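Local structure of DegT/DnrJ/EryC1/StrS aminotransferase (Brucella abortus 2308, 4QGR) at residues A[271-276]-A[365-370]; A[276-281]-A[373-378]; A[283-288]-A[298-303]; A[303-308]-A[352-357]. The protein probably works as a pyridoxal-phosphate-dependent aminotransferase of the DegT/DnrJ/EryC1/StrS family, transferring amino groups with the help of its bound cofactor. One frame throughout, in Å; residues are numbered along the deposited sequence.

Interaction 1: residues A[271-276]-A[365-370]; sequences ARRYNE and ADQDKI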
# COMPACT_ATOMS: atom_id res chain seq x y z
N ALA A 271 26.03 -9.42 -18.35
CA ALA A 271 25.57 -10.80 -18.22
C ALA A 271 26.26 -11.69 -19.21
O ALA A 271 26.62 -12.80 -18.86
CB ALA A 271 24.07 -10.91 -18.42
N ARG A 272 26.42 -11.21 -20.44
CA ARG A 272 27.08 -12.03 -21.48
C ARG A 272 28.54 -12.27 -21.13
O ARG A 272 29.07 -13.35 -21.34
CB ARG A 272 26.92 -11.38 -22.87
CG ARG A 272 25.50 -11.52 -23.41
CD ARG A 272 25.30 -10.89 -24.79
NE ARG A 272 23.89 -10.97 -25.22
CZ ARG A 272 23.32 -12.05 -25.77
NH1 ARG A 272 24.00 -13.18 -25.94
NH2 ARG A 272 22.03 -12.02 -26.12
N ARG A 273 29.18 -11.26 -20.57
CA ARG A 273 30.57 -11.40 -20.14
C ARG A 273 30.69 -12.43 -19.00
O ARG A 273 31.61 -13.26 -19.01
CB ARG A 273 31.18 -10.05 -19.78
CG ARG A 273 32.70 -10.08 -19.66
CD ARG A 273 33.22 -8.65 -19.74
NE ARG A 273 34.68 -8.63 -19.72
CZ ARG A 273 35.45 -8.48 -18.64
NH1 ARG A 273 34.93 -8.29 -17.44
NH2 ARG A 273 36.78 -8.48 -18.79
N TYR A 274 29.79 -12.40 -18.02
CA TYR A 274 29.80 -13.47 -17.01
C TYR A 274 29.59 -14.84 -17.66
O TYR A 274 30.26 -15.82 -17.32
CB TYR A 274 28.67 -13.30 -16.01
CG TYR A 274 28.86 -12.44 -14.77
CD1 TYR A 274 29.99 -12.56 -13.93
CD2 TYR A 274 27.83 -11.59 -14.37
CE1 TYR A 274 30.10 -11.81 -12.77
CE2 TYR A 274 27.90 -10.85 -13.21
CZ TYR A 274 29.04 -10.97 -12.40
OH TYR A 274 29.09 -10.26 -11.23
N ASN A 275 28.59 -14.93 -18.54
CA ASN A 275 28.21 -16.25 -19.09
C ASN A 275 29.39 -16.88 -19.83
O ASN A 275 29.71 -18.04 -19.58
CB ASN A 275 26.98 -16.17 -20.00
CG ASN A 275 25.67 -15.98 -19.22
OD1 ASN A 275 25.62 -16.10 -17.99
ND2 ASN A 275 24.60 -15.74 -19.95
N GLU A 276 30.06 -16.09 -20.69
CA GLU A 276 31.18 -16.61 -21.48
C GLU A 276 32.37 -16.98 -20.60
O GLU A 276 33.06 -17.95 -20.87
CB GLU A 276 31.58 -15.61 -22.58
CG GLU A 276 30.50 -15.50 -23.66
CD GLU A 276 30.14 -16.86 -24.30
OE1 GLU A 276 31.07 -17.62 -24.67
OE2 GLU A 276 28.93 -17.17 -24.44
N ALA A 365 36.94 -4.24 -14.04
CA ALA A 365 37.83 -4.70 -12.97
C ALA A 365 37.09 -5.46 -11.87
O ALA A 365 37.55 -6.51 -11.42
CB ALA A 365 38.63 -3.52 -12.39
N ASP A 366 35.90 -4.99 -11.49
CA ASP A 366 35.19 -5.71 -10.45
C ASP A 366 34.64 -7.05 -10.98
O ASP A 366 34.76 -8.11 -10.34
CB ASP A 366 34.09 -4.84 -9.86
CG ASP A 366 34.64 -3.83 -8.86
OD1 ASP A 366 35.80 -3.97 -8.41
OD2 ASP A 366 33.91 -2.90 -8.52
N GLN A 367 34.11 -7.03 -12.18
CA GLN A 367 33.69 -8.26 -12.82
C GLN A 367 34.84 -9.25 -12.98
O GLN A 367 34.68 -10.43 -12.66
CB GLN A 367 33.02 -7.97 -14.16
CG GLN A 367 32.31 -9.17 -14.72
CD GLN A 367 31.31 -8.83 -15.80
OE1 GLN A 367 31.49 -7.88 -16.56
NE2 GLN A 367 30.24 -9.60 -15.87
N ASP A 368 35.99 -8.78 -13.44
CA ASP A 368 37.15 -9.66 -13.53
C ASP A 368 37.50 -10.31 -12.20
O ASP A 368 37.88 -11.46 -12.15
CB ASP A 368 38.39 -8.89 -14.05
CG ASP A 368 38.26 -8.47 -15.51
OD1 ASP A 368 37.34 -8.94 -16.22
OD2 ASP A 368 39.07 -7.64 -15.95
N LYS A 369 37.40 -9.54 -11.12
CA LYS A 369 37.75 -10.04 -9.81
C LYS A 369 36.77 -11.13 -9.41
O LYS A 369 37.17 -12.21 -8.90
CB LYS A 369 37.71 -8.90 -8.79
CG LYS A 369 38.20 -9.31 -7.42
CD LYS A 369 37.78 -8.33 -6.35
CE LYS A 369 38.58 -8.60 -5.08
NZ LYS A 369 38.05 -7.82 -3.91
N ILE A 370 35.49 -10.88 -9.68
CA ILE A 370 34.45 -11.84 -9.35
C ILE A 370 34.69 -13.12 -10.15
O ILE A 370 34.71 -14.20 -9.60
CB ILE A 370 33.03 -11.26 -9.62
CG1 ILE A 370 32.72 -10.08 -8.69
CG2 ILE A 370 31.98 -12.33 -9.45
CD1 ILE A 370 31.63 -9.17 -9.18
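Asp368 OD1 is gripped by both terminal nitrogens of Arg273: NH2 stands 2.7 Å from OD1 and NH1 2.8 Å from the same OD1. Toward NH2, Asp368 OD1 uses its syn lone pair, whereas NH1 meets it on the syn side but 35° out of the carboxylate plane; both bonds are well bent, as expected when two N-H groups share one oxygen. With CG anti to the backbone N (chi1 -166°) and the chain extended as far as NE, Arg273 spans the gap between the helices. These are helices 247-278 and 364-377 of the C-terminal part of the aminotransferase fold; the axes of the two short segments run in the same general direction, 27° apart, and approach to 10.9 Å. The spacing is filled by Gln367, whose NE2 sits 3.3 Å above the ring plane of Tyr274, over the ring centre. Amide and ring planes stand almost perpendicular, and NE2 is also hydrogen-bonded to Ile270 O. Ile370 meets the outer end of the same ring: its CG2 lies near the ring plane, 3.9 Å from Tyr274 CE1, while its CD1 approaches Tyr274 OH to 3.4 Å. That hydroxyl is hydrogen-bonded to Pro357 O.

Interaction 2: residues A[276-281]-A[373-378]; sequences EALKDV and VIRGFH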
# COMPACT_ATOMS: atom_id res chain seq x y z
N GLU A 276 30.06 -16.09 -20.69
CA GLU A 276 31.18 -16.61 -21.48
C GLU A 276 32.37 -16.98 -20.60
O GLU A 276 33.06 -17.95 -20.87
CB GLU A 276 31.58 -15.61 -22.58
CG GLU A 276 30.50 -15.50 -23.66
CD GLU A 276 30.14 -16.86 -24.30
OE1 GLU A 276 31.07 -17.62 -24.67
OE2 GLU A 276 28.93 -17.17 -24.44
N ALA A 277 32.58 -16.26 -19.50
CA ALA A 277 33.75 -16.50 -18.67
C ALA A 277 33.53 -17.63 -17.68
O ALA A 277 34.51 -18.24 -17.21
CB ALA A 277 34.15 -15.23 -17.95
N LEU A 278 32.27 -17.90 -17.33
CA LEU A 278 31.97 -18.83 -16.23
C LEU A 278 31.36 -20.17 -16.63
O LEU A 278 31.26 -21.07 -15.81
CB LEU A 278 31.02 -18.14 -15.22
CG LEU A 278 31.66 -16.99 -14.42
CD1 LEU A 278 30.60 -16.24 -13.65
CD2 LEU A 278 32.75 -17.51 -13.50
N LYS A 279 30.94 -20.29 -17.89
CA LYS A 279 30.16 -21.43 -18.32
C LYS A 279 30.83 -22.80 -18.12
O LYS A 279 30.13 -23.81 -18.01
CB LYS A 279 29.75 -21.28 -19.79
CG LYS A 279 30.88 -21.27 -20.76
CD LYS A 279 30.35 -20.94 -22.15
CE LYS A 279 31.50 -20.73 -23.12
NZ LYS A 279 30.96 -20.37 -24.47
N ASP A 280 32.15 -22.83 -18.08
CA ASP A 280 32.86 -24.09 -17.87
C ASP A 280 33.08 -24.51 -16.42
O ASP A 280 33.54 -25.63 -16.19
CB ASP A 280 34.21 -24.05 -18.59
CG ASP A 280 35.13 -22.97 -18.07
OD1 ASP A 280 34.70 -21.82 -17.74
OD2 ASP A 280 36.33 -23.24 -18.00
N VAL A 281 32.81 -23.63 -15.46
CA VAL A 281 32.98 -23.97 -14.04
C VAL A 281 31.67 -23.94 -13.24
O VAL A 281 31.59 -24.55 -12.18
CB VAL A 281 34.01 -23.05 -13.34
CG1 VAL A 281 35.42 -23.33 -13.83
CG2 VAL A 281 33.67 -21.57 -13.50
N VAL A 373 37.59 -15.18 -8.74
CA VAL A 373 37.41 -15.88 -7.49
C VAL A 373 36.61 -17.14 -7.74
O VAL A 373 36.93 -18.21 -7.17
CB VAL A 373 36.73 -14.98 -6.43
CG1 VAL A 373 36.38 -15.78 -5.18
CG2 VAL A 373 37.62 -13.81 -6.07
N ILE A 374 35.60 -17.05 -8.61
CA ILE A 374 34.75 -18.19 -8.90
C ILE A 374 35.57 -19.29 -9.61
O ILE A 374 35.51 -20.47 -9.23
CB ILE A 374 33.51 -17.78 -9.72
CG1 ILE A 374 32.63 -16.83 -8.90
CG2 ILE A 374 32.70 -19.02 -10.15
CD1 ILE A 374 31.48 -16.21 -9.66
N ARG A 375 36.34 -18.90 -10.62
CA ARG A 375 37.17 -19.85 -11.37
C ARG A 375 38.21 -20.50 -10.43
O ARG A 375 38.43 -21.73 -10.46
CB ARG A 375 37.86 -19.14 -12.54
CG ARG A 375 36.90 -18.64 -13.62
CD ARG A 375 37.65 -18.12 -14.84
NE ARG A 375 38.28 -19.26 -15.49
CZ ARG A 375 37.64 -20.12 -16.28
NH1 ARG A 375 36.35 -19.96 -16.56
NH2 ARG A 375 38.28 -21.15 -16.78
N GLY A 376 38.80 -19.68 -9.56
CA GLY A 376 39.81 -20.15 -8.62
C GLY A 376 39.22 -21.14 -7.64
O GLY A 376 39.84 -22.16 -7.34
N PHE A 377 38.03 -20.85 -7.12
CA PHE A 377 37.32 -21.77 -6.24
C PHE A 377 37.15 -23.14 -6.88
O PHE A 377 37.28 -24.15 -6.20
CB PHE A 377 35.91 -21.24 -5.88
CG PHE A 377 35.16 -22.12 -4.91
CD1 PHE A 377 35.47 -22.12 -3.55
CD2 PHE A 377 34.15 -22.97 -5.36
CE1 PHE A 377 34.79 -22.94 -2.68
CE2 PHE A 377 33.45 -23.78 -4.48
CZ PHE A 377 33.78 -23.77 -3.13
N HIS A 378 36.87 -23.16 -8.19
CA HIS A 378 36.63 -24.38 -8.90
C HIS A 378 37.91 -24.97 -9.54
O HIS A 378 37.84 -25.78 -10.45
CB HIS A 378 35.50 -24.17 -9.92
CG HIS A 378 34.16 -24.08 -9.28
ND1 HIS A 378 33.62 -25.12 -8.56
CD2 HIS A 378 33.25 -23.08 -9.24
CE1 HIS A 378 32.44 -24.76 -8.09
NE2 HIS A 378 32.19 -23.53 -8.50
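The guanidinium of Arg375 has Asp280 OD1 and Ala277 O at its edge and Val281 CG1 over one face, 4.3 Å above the plane and offset toward the rim. The imidazole of His378 is covered on both faces, by Phe377 CD2 over the centre of one and by Val281 O above the other, toward the rim. Together these groups join the C-terminal end regions of helices 247-278 and 364-377 in the C-terminal part of the fold, His378 being the first residue past the second helix. In the Asp280-Arg375 salt bridge the carboxylate and guanidinium planes are 16° apart, nearly coplanar, and the grip is end-on, with two nitrogens each on its own oxygen: NH1 of Arg375 reaches Asp280 OD1 at 2.8 Å, and NH2 of Arg375 reaches Asp280 OD2 at 3.1 Å. Each oxygen offers its syn lone pair, and both bonds are close to straight. A bend at chi3 (69°) turns NE of Arg375 out of line with the rest of its chain. NH1 also makes a weak and strongly bent bond to Ala277 O, so one nitrogen spans a backbone carbonyl and a carboxylate. Apart from the charged pair, Leu278 and Ile374 cross at about a right angle, with Leu278 CD2 3.7 Å from Ile374 CG2. Helix 305-314 adds Leu312, which touches Ile374. At the far end, Val281 CB packs 3.9 Å from His378 CB, while NE2 of His378 is hydrogen-bonded to Ser302 OG.

Interaction 3: residues A[283-288]-A[298-303]; sequences KVPELP and YSIESE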
# COMPACT_ATOMS: atom_id res chain seq x y z
N LYS A 283 27.03 -23.40 -13.71
CA LYS A 283 25.91 -23.36 -14.61
C LYS A 283 25.46 -21.92 -14.74
O LYS A 283 25.12 -21.29 -13.75
CB LYS A 283 24.81 -24.28 -14.11
CG LYS A 283 23.57 -24.35 -14.97
CD LYS A 283 22.75 -25.59 -14.60
CE LYS A 283 21.57 -25.81 -15.52
NZ LYS A 283 20.75 -24.60 -15.57
N VAL A 284 25.45 -21.41 -15.97
CA VAL A 284 25.19 -20.00 -16.20
C VAL A 284 23.79 -19.81 -16.82
O VAL A 284 23.27 -20.69 -17.49
CB VAL A 284 26.27 -19.30 -17.07
CG1 VAL A 284 27.64 -19.36 -16.40
CG2 VAL A 284 26.35 -19.89 -18.47
N PRO A 285 23.18 -18.66 -16.56
CA PRO A 285 21.87 -18.35 -17.11
C PRO A 285 21.95 -17.92 -18.59
O PRO A 285 22.02 -16.75 -18.91
CB PRO A 285 21.39 -17.23 -16.19
CG PRO A 285 22.66 -16.49 -15.81
CD PRO A 285 23.67 -17.59 -15.65
N GLU A 286 21.90 -18.87 -19.50
CA GLU A 286 21.94 -18.54 -20.93
C GLU A 286 20.72 -17.71 -21.37
O GLU A 286 19.62 -17.90 -20.86
CB GLU A 286 22.02 -19.82 -21.78
CG GLU A 286 23.35 -20.53 -21.64
CD GLU A 286 24.41 -19.91 -22.51
OE1 GLU A 286 24.14 -19.70 -23.72
OE2 GLU A 286 25.53 -19.63 -22.01
N LEU A 287 20.95 -16.77 -22.28
CA LEU A 287 19.90 -15.94 -22.82
C LEU A 287 19.43 -16.63 -24.08
O LEU A 287 20.19 -16.74 -25.02
CB LEU A 287 20.42 -14.57 -23.22
CG LEU A 287 20.25 -13.42 -22.27
CD1 LEU A 287 20.86 -12.20 -22.95
CD2 LEU A 287 18.77 -13.19 -21.92
N PRO A 288 18.19 -17.11 -24.09
CA PRO A 288 17.73 -17.73 -25.33
C PRO A 288 17.64 -16.71 -26.48
O PRO A 288 17.42 -15.53 -26.24
CB PRO A 288 16.34 -18.27 -24.98
CG PRO A 288 16.27 -18.25 -23.49
CD PRO A 288 17.18 -17.16 -23.03
N TYR A 298 21.51 -12.02 -11.47
CA TYR A 298 22.37 -12.84 -12.32
C TYR A 298 22.64 -14.10 -11.50
O TYR A 298 23.39 -14.07 -10.52
CB TYR A 298 23.66 -12.14 -12.70
CG TYR A 298 24.52 -13.05 -13.57
CD1 TYR A 298 25.42 -13.95 -12.99
CD2 TYR A 298 24.34 -13.10 -14.92
CE1 TYR A 298 26.17 -14.84 -13.78
CE2 TYR A 298 25.08 -14.00 -15.72
CZ TYR A 298 25.96 -14.88 -15.14
OH TYR A 298 26.71 -15.76 -15.90
N SER A 299 21.93 -15.17 -11.83
CA SER A 299 21.86 -16.36 -11.00
C SER A 299 22.53 -17.57 -11.66
O SER A 299 22.11 -18.00 -12.75
CB SER A 299 20.41 -16.68 -10.68
OG SER A 299 19.80 -15.63 -9.90
N ILE A 300 23.50 -18.13 -10.94
CA ILE A 300 24.28 -19.29 -11.36
C ILE A 300 23.94 -20.47 -10.46
O ILE A 300 23.28 -20.30 -9.45
CB ILE A 300 25.80 -19.04 -11.28
CG1 ILE A 300 26.22 -18.73 -9.85
CG2 ILE A 300 26.14 -17.92 -12.24
CD1 ILE A 300 27.66 -18.93 -9.52
N GLU A 301 24.36 -21.67 -10.84
CA GLU A 301 24.35 -22.80 -9.93
C GLU A 301 25.75 -23.33 -9.81
O GLU A 301 26.47 -23.43 -10.79
CB GLU A 301 23.40 -23.90 -10.38
CG GLU A 301 21.96 -23.47 -10.52
CD GLU A 301 21.13 -24.47 -11.29
OE1 GLU A 301 21.35 -25.67 -11.12
OE2 GLU A 301 20.27 -24.06 -12.07
N SER A 302 26.15 -23.70 -8.60
CA SER A 302 27.49 -24.19 -8.34
C SER A 302 27.51 -25.40 -7.43
O SER A 302 26.72 -25.48 -6.51
CB SER A 302 28.29 -23.06 -7.67
OG SER A 302 29.59 -23.48 -7.34
N GLU A 303 28.44 -26.34 -7.70
CA GLU A 303 28.85 -27.34 -6.70
C GLU A 303 29.40 -26.57 -5.49
O GLU A 303 29.96 -25.48 -5.67
CB GLU A 303 29.93 -28.28 -7.24
O HOH W 1 21.83 -20.46 -14.26
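Pro285 lies across the ring of Tyr298 at about a right angle, its CG over the face, 3.9 Å from the ring centroid and 28° off the normal, which meets the geometry of a CH-pi contact. CG of Tyr298 is anti to the backbone N (chi1 179°). Val284 runs alongside the same tyrosine, pointing the same way, and its CG1 comes within 3.8 Å of Tyr298 OH; this hydroxyl is hydrogen-bonded to Asn275 OD1, and the ring also stacks with Tyr274. The proline ring also meets the strand backbone, CD of Pro285 lying 3.3 Å from Ser299 O. Pro285 is the centre of an inverse gamma turn, which follows a single antiparallel bridge, the hydrogen-bonded pair of Lys283 and Glu301. Its two bonds are Lys283 N to Glu301 O and Glu301 N to Lys283 O, each 3.0 Å long, and they set the loop after helix 247-278 beside strand 298-301, which itself pairs with strand 353-356. A water donates to Ser299 O at 2.9 Å and weakly to Lys283 O, linking the two backbones next to the bridge. The side chains of the bridged pair, Lys283 and Glu301, also lie side by side and point the same way. Their salt bridge is long, 3.6 Å from Lys283 NZ to Glu301 OE2, and each charge has a stronger partner: Lys283 NZ pairs with Asp114 OD1, while Glu301 OE2 is hydrogen-bonded to Tyr116 OH and Glu301 OE1 forms a salt bridge with Arg352 NE.

Interaction 4: residues A[303-308]-A[352-357]; sequences ENRDGL and RILSLP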
# COMPACT_ATOMS: atom_id res chain seq x y z
N GLU A 303 28.44 -26.34 -7.70
CA GLU A 303 28.85 -27.34 -6.70
C GLU A 303 29.40 -26.57 -5.49
O GLU A 303 29.96 -25.48 -5.67
CB GLU A 303 29.93 -28.28 -7.24
N ASN A 304 29.24 -27.13 -4.29
CA ASN A 304 29.68 -26.48 -3.06
C ASN A 304 29.33 -25.00 -3.03
O ASN A 304 30.22 -24.14 -2.83
CB ASN A 304 31.18 -26.70 -2.89
CG ASN A 304 31.54 -28.18 -2.86
OD1 ASN A 304 32.34 -28.65 -3.66
ND2 ASN A 304 30.93 -28.92 -1.94
N ARG A 305 28.06 -24.70 -3.25
CA ARG A 305 27.61 -23.32 -3.31
C ARG A 305 27.89 -22.57 -2.00
O ARG A 305 28.26 -21.40 -2.03
CB ARG A 305 26.09 -23.26 -3.64
CG ARG A 305 25.53 -21.88 -3.92
CD ARG A 305 25.16 -21.08 -2.67
NE ARG A 305 24.56 -21.91 -1.61
CZ ARG A 305 23.33 -22.39 -1.61
NH1 ARG A 305 22.51 -22.18 -2.62
NH2 ARG A 305 22.93 -23.14 -0.60
N ASP A 306 27.72 -23.23 -0.85
CA ASP A 306 27.98 -22.52 0.42
C ASP A 306 29.46 -22.11 0.51
O ASP A 306 29.79 -21.00 0.97
CB ASP A 306 27.59 -23.37 1.61
CG ASP A 306 26.09 -23.45 1.81
OD1 ASP A 306 25.34 -22.71 1.14
OD2 ASP A 306 25.67 -24.27 2.63
N GLY A 307 30.33 -23.02 0.09
CA GLY A 307 31.79 -22.76 -0.00
C GLY A 307 32.12 -21.58 -0.91
O GLY A 307 32.97 -20.74 -0.58
N LEU A 308 31.48 -21.55 -2.08
CA LEU A 308 31.68 -20.47 -3.04
C LEU A 308 31.25 -19.14 -2.47
O LEU A 308 32.00 -18.16 -2.53
CB LEU A 308 30.92 -20.75 -4.34
CG LEU A 308 31.00 -19.65 -5.38
CD1 LEU A 308 32.45 -19.40 -5.69
CD2 LEU A 308 30.25 -19.98 -6.64
N ARG A 352 21.89 -25.11 -4.50
CA ARG A 352 22.94 -24.86 -5.47
C ARG A 352 22.93 -23.50 -6.17
O ARG A 352 23.91 -23.15 -6.79
CB ARG A 352 22.97 -25.99 -6.51
CG ARG A 352 21.71 -26.14 -7.33
CD ARG A 352 21.72 -27.41 -8.25
NE ARG A 352 20.58 -27.34 -9.19
CZ ARG A 352 19.41 -28.01 -9.09
NH1 ARG A 352 19.20 -28.87 -8.10
NH2 ARG A 352 18.45 -27.86 -10.01
N ILE A 353 21.84 -22.74 -6.06
CA ILE A 353 21.74 -21.44 -6.76
C ILE A 353 22.44 -20.31 -5.99
O ILE A 353 22.52 -20.34 -4.75
CB ILE A 353 20.26 -21.10 -7.02
CG1 ILE A 353 20.13 -20.12 -8.20
CG2 ILE A 353 19.55 -20.65 -5.74
CD1 ILE A 353 18.71 -20.01 -8.71
N LEU A 354 22.93 -19.32 -6.72
CA LEU A 354 23.53 -18.13 -6.12
C LEU A 354 23.47 -16.96 -7.08
O LEU A 354 23.68 -17.15 -8.27
CB LEU A 354 24.99 -18.43 -5.76
CG LEU A 354 25.71 -17.32 -4.98
CD1 LEU A 354 25.06 -17.06 -3.62
CD2 LEU A 354 27.19 -17.65 -4.82
N SER A 355 23.08 -15.79 -6.58
CA SER A 355 23.05 -14.59 -7.40
C SER A 355 24.27 -13.69 -7.14
O SER A 355 24.70 -13.52 -6.01
CB SER A 355 21.74 -13.82 -7.21
OG SER A 355 20.63 -14.69 -7.48
N LEU A 356 24.87 -13.20 -8.22
CA LEU A 356 26.14 -12.43 -8.18
C LEU A 356 25.85 -10.93 -8.37
O LEU A 356 24.79 -10.57 -8.87
CB LEU A 356 27.05 -12.88 -9.33
CG LEU A 356 27.31 -14.38 -9.41
CD1 LEU A 356 28.28 -14.69 -10.55
CD2 LEU A 356 27.88 -14.86 -8.07
N PRO A 357 26.78 -10.05 -7.99
CA PRO A 357 26.58 -8.65 -8.24
C PRO A 357 26.16 -8.39 -9.69
O PRO A 357 26.74 -8.93 -10.61
CB PRO A 357 27.94 -8.03 -7.93
CG PRO A 357 28.52 -8.96 -6.88
CD PRO A 357 28.08 -10.32 -7.33
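Arg305 and Leu308, in the first turn of helix 305-314, meet Ile353 and Leu354 of strand 353-356. The contact packs this helix against one strand of the two-stranded antiparallel sheet 298-301/353-356, a small sheet in the C-terminal part of the fold. Asn304 stands at the N-cap position, and its carbonyl receives the backbone N-H of Leu308. At Arg305 the CG is anti to the backbone N (chi1 -172°), which directs it to the strand, 3.5 Å from Arg352 O and 3.9 Å from Leu354 CB. The chain then bends at chi2 and chi3, with CD 3.4 Å from Ile353 O. Beyond the bends, NH1 of Arg305 is hydrogen-bonded to Ile353 O at 2.8 Å, with an N-H...O angle of 151°; Ile353 O lies near the guanidinium plane, and the donor is tilted 15° from the carbonyl plane. NH1 also bonds to Pro350 O, so one nitrogen serves two carbonyls of the chain around the start of the strand. Asp306 comes next and fixes the rotation of the group: Arg305 NE and NH2 each stand 3.0 Å from Asp306 OD1, a side-on grip by two nitrogens arriving from the same face of the carboxylate. One turn on from Asn304, Leu308 touches the strand with a methyl and is also packed by Phe377 and Ile300. Its CD2 lies 4.3 Å from Leu354 CD2.

Overall arrangement
From the N terminus, helix 247-278 enters first: its 271-276 part opens interaction 1, and its end opens interaction 2. The chain turns back in the following loop, where interaction 3 closes a short loop of nine intervening residues onto strand 298-301. Interaction 4 then opens at the start of helix 305-314 and closes 43 residues later on strand 353-356, in series with interaction 3 and joined to it through the two-stranded sheet. Helix 364-377 finally closes interaction 1 and then interaction 2; these two cross, and both enclose interactions 3 and 4. The four contacts thus tie three helices and the small sheet into one C-terminal unit.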